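Local atomic coordinates of transcription regulator (PDB entry 3CRJ), a protein that probably binds cis-regulatory DNA as a TetR-family transcription factor and is likely to act as a repressor. Residues A26-G31 / N103-V108. Residues are numbered along the deposited sequence; the frame is centred on the assembly and turned at random.
Sequences ALREHG and NPDLSV
Leu27 and Arg28, in the last turn of helix 12-30, touch Leu106 and Asp105, in the first turn of helix 104-115; the backbones come nearest at Arg28 and Leu106, their CA atoms 5.2 Å apart. This is an interdomain contact of the all-helical TetR fold: helix 12-30 opens the DNA-binding domain, whose helix-turn-helix is predicted at residues 36-55, and helix 104-115 belongs to the regulatory domain. The bond from Gly31 N to Leu27 O, 3.0 Å, closes the first helix; Gly31 then leaves helical geometry with a positive phi of 77°, which glycine adopts easily because it has no CB. The second helix starts at Pro104.

On the buried side two leucines meet. The CD1 methyl of Leu106 sits over Leu27, 4.1 Å from its CB and equally near its CD1, as the two side chains cross at an angle. CG of Leu106 is anti to its backbone N (chi1 -151°), which helps bring this branch nearer than the initial direction of the side chain suggests. Phe65 and Leu69 of helix 58-78 extend the apolar layer, touching Leu27 and Leu106 respectively, an environment suited to branched aliphatic groups.

The exposed side is carried by two charged residues. Arg28 touches Asp105 through CG, 3.7 Å from Asp105 CB, the two side chains crossing, while its extended chain carries the charged end onward. Arginine suits this place because its CG methylene can pack while the guanidinium remains near solvent. Short Asp105 offers its CB to that methylene and keeps its carboxylate at the surface, where the opposite charge probably favours it only weakly. The guanidinium and carboxylate planes are 59° apart, and Asp105 OD2 sits near the guanidinium plane at its edge, 4.1 Å from Arg28 NE.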
ATOM      1  N   ALA A  26      -5.142 -21.374  -5.726  1.00 55.47           N
ATOM      2  CA  ALA A  26      -4.953 -21.029  -7.123  1.00 55.43           C
ATOM      3  C   ALA A  26      -4.375 -19.614  -7.244  1.00 55.67           C
ATOM      4  O   ALA A  26      -3.416 -19.377  -8.024  1.00 55.22           O
ATOM      5  CB  ALA A  26      -6.263 -21.148  -7.862  1.00 55.27           C
ATOM      6  N   LEU A  27      -4.929 -18.702  -6.439  1.00 55.32           N
ATOM      7  CA  LEU A  27      -4.335 -17.373  -6.227  1.00 55.39           C
ATOM      8  C   LEU A  27      -2.888 -17.440  -5.735  1.00 55.90           C
ATOM      9  O   LEU A  27      -2.053 -16.715  -6.255  1.00 56.68           O
ATOM     10  CB  LEU A  27      -5.144 -16.558  -5.233  1.00 54.54           C
ATOM     11  CG  LEU A  27      -6.207 -15.595  -5.711  1.00 54.03           C
ATOM     12  CD1 LEU A  27      -6.602 -14.783  -4.519  1.00 54.61           C
ATOM     13  CD2 LEU A  27      -5.722 -14.681  -6.820  1.00 54.27           C
ATOM     14  N   ARG A  28      -2.589 -18.291  -4.750  1.00 55.52           N
ATOM     15  CA  ARG A  28      -1.221 -18.450  -4.299  1.00 56.13           C
ATOM     16  C   ARG A  28      -0.310 -18.813  -5.479  1.00 56.06           C
ATOM     17  O   ARG A  28       0.768 -18.258  -5.619  1.00 55.85           O
ATOM     18  CB  ARG A  28      -1.082 -19.471  -3.164  1.00 55.49           C
ATOM     19  CG  ARG A  28       0.362 -19.773  -2.818  1.00 56.18           C
ATOM     20  CD  ARG A  28       0.582 -20.964  -1.848  1.00 57.98           C
ATOM     21  NE  ARG A  28       1.922 -20.907  -1.219  1.00 59.80           N
ATOM     22  CZ  ARG A  28       2.280 -21.546  -0.095  1.00 61.38           C
ATOM     23  NH1 ARG A  28       1.417 -22.318   0.570  1.00 61.95           N
ATOM     24  NH2 ARG A  28       3.512 -21.412   0.384  1.00 60.52           N
ATOM     25  N   GLU A  29      -0.754 -19.701  -6.357  1.00 56.26           N
ATOM     26  CA  GLU A  29       0.106 -20.098  -7.478  1.00 56.23           C
ATOM     27  C   GLU A  29       0.197 -19.100  -8.619  1.00 56.03           C
ATOM     28  O   GLU A  29       1.288 -18.813  -9.086  1.00 55.25           O
ATOM     29  CB  GLU A  29      -0.320 -21.430  -8.064  1.00 55.86           C
ATOM     30  CG  GLU A  29       0.855 -22.134  -8.657  1.00 58.54           C
ATOM     31  CD  GLU A  29       0.488 -22.935  -9.876  1.00 62.12           C
ATOM     32  OE1 GLU A  29       1.430 -23.449 -10.540  1.00 63.87           O
ATOM     33  OE2 GLU A  29      -0.727 -23.045 -10.166  1.00 59.56           O
ATOM     34  N   HIS A  30      -0.949 -18.589  -9.073  1.00 56.53           N
ATOM     35  CA  HIS A  30      -1.011 -17.852 -10.338  1.00 57.17           C
ATOM     36  C   HIS A  30      -1.061 -16.350 -10.235  1.00 57.58           C
ATOM     37  O   HIS A  30      -0.878 -15.665 -11.248  1.00 58.06           O
ATOM     38  CB  HIS A  30      -2.218 -18.276 -11.143  1.00 56.93           C
ATOM     39  CG  HIS A  30      -2.222 -19.722 -11.496  1.00 59.43           C
ATOM     40  ND1 HIS A  30      -1.290 -20.278 -12.345  1.00 60.42           N
ATOM     41  CD2 HIS A  30      -3.047 -20.731 -11.123  1.00 61.46           C
ATOM     42  CE1 HIS A  30      -1.547 -21.568 -12.488  1.00 61.24           C
ATOM     43  NE2 HIS A  30      -2.601 -21.871 -11.750  1.00 61.30           N
ATOM     44  N   GLY A  31      -1.341 -15.841  -9.039  1.00 57.98           N
ATOM     45  CA  GLY A  31      -1.561 -14.416  -8.843  1.00 58.78           C
ATOM     46  C   GLY A  31      -2.940 -14.016  -9.329  1.00 59.70           C
ATOM     47  O   GLY A  31      -3.691 -14.838  -9.861  1.00 59.26           O
ATOM     48  N   ASN A 103       1.919 -15.385   4.865  1.00 82.04           N
ATOM     49  CA  ASN A 103       1.054 -15.424   3.673  1.00 81.96           C
ATOM     50  C   ASN A 103       1.617 -14.661   2.434  1.00 81.20           C
ATOM     51  O   ASN A 103       0.876 -14.281   1.519  1.00 81.61           O
ATOM     52  CB  ASN A 103      -0.396 -15.008   4.023  1.00 82.34           C
ATOM     53  CG  ASN A 103      -0.689 -13.513   3.751  1.00 84.44           C
ATOM     54  OD1 ASN A 103       0.064 -12.614   4.153  1.00 85.92           O
ATOM     55  ND2 ASN A 103      -1.801 -13.255   3.069  1.00 86.02           N
ATOM     56  N   PRO A 104       2.941 -14.505   2.359  1.00 80.00           N
ATOM     57  CA  PRO A 104       3.487 -13.597   1.357  1.00 79.42           C
ATOM     58  C   PRO A 104       2.996 -13.802  -0.093  1.00 78.79           C
ATOM     59  O   PRO A 104       2.991 -12.843  -0.877  1.00 79.50           O
ATOM     60  CB  PRO A 104       4.999 -13.852   1.443  1.00 79.35           C
ATOM     61  CG  PRO A 104       5.210 -14.390   2.813  1.00 79.46           C
ATOM     62  CD  PRO A 104       3.998 -15.180   3.133  1.00 79.70           C
ATOM     63  N   ASP A 105       2.613 -15.022  -0.466  1.00 77.65           N
ATOM     64  CA  ASP A 105       2.204 -15.281  -1.866  1.00 75.85           C
ATOM     65  C   ASP A 105       0.756 -14.851  -2.115  1.00 73.91           C
ATOM     66  O   ASP A 105       0.429 -14.294  -3.191  1.00 74.03           O
ATOM     67  CB  ASP A 105       2.464 -16.734  -2.288  1.00 76.01           C
ATOM     68  CG  ASP A 105       3.870 -16.936  -2.872  1.00 77.70           C
ATOM     69  OD1 ASP A 105       4.472 -15.947  -3.369  1.00 79.27           O
ATOM     70  OD2 ASP A 105       4.369 -18.091  -2.842  1.00 77.90           O
ATOM     71  N   LEU A 106      -0.094 -15.062  -1.111  1.00 70.53           N
ATOM     72  CA  LEU A 106      -1.372 -14.380  -1.106  1.00 67.92           C
ATOM     73  C   LEU A 106      -1.218 -12.847  -1.160  1.00 66.29           C
ATOM     74  O   LEU A 106      -2.004 -12.142  -1.778  1.00 65.99           O
ATOM     75  CB  LEU A 106      -2.191 -14.788   0.099  1.00 67.70           C
ATOM     76  CG  LEU A 106      -3.664 -14.670  -0.251  1.00 66.15           C
ATOM     77  CD1 LEU A 106      -3.952 -15.462  -1.511  1.00 64.03           C
ATOM     78  CD2 LEU A 106      -4.515 -15.150   0.888  1.00 65.53           C
ATOM     79  N   SER A 107      -0.175 -12.340  -0.535  1.00 64.51           N
ATOM     80  CA  SER A 107       0.038 -10.904  -0.471  1.00 63.34           C
ATOM     81  C   SER A 107       0.193 -10.173  -1.812  1.00 62.48           C
ATOM     82  O   SER A 107      -0.407  -9.105  -1.986  1.00 62.70           O
ATOM     83  CB  SER A 107       1.153 -10.584   0.506  1.00 62.82           C
ATOM     84  OG  SER A 107       0.639 -10.811   1.812  1.00 64.23           O
ATOM     85  N   VAL A 108       0.959 -10.748  -2.747  1.00 60.84           N
ATOM     86  CA  VAL A 108       1.061 -10.232  -4.120  1.00 59.23           C
ATOM     87  C   VAL A 108      -0.333 -10.113  -4.748  1.00 59.27           C
ATOM     88  O   VAL A 108      -0.712  -9.049  -5.234  1.00 59.03           O
ATOM     89  CB  VAL A 108       1.931 -11.157  -5.001  1.00 59.34           C
ATOM     90  CG1 VAL A 108       1.802 -10.822  -6.487  1.00 56.77           C
ATOM     91  CG2 VAL A 108       3.394 -11.160  -4.525  1.00 57.72           C
TER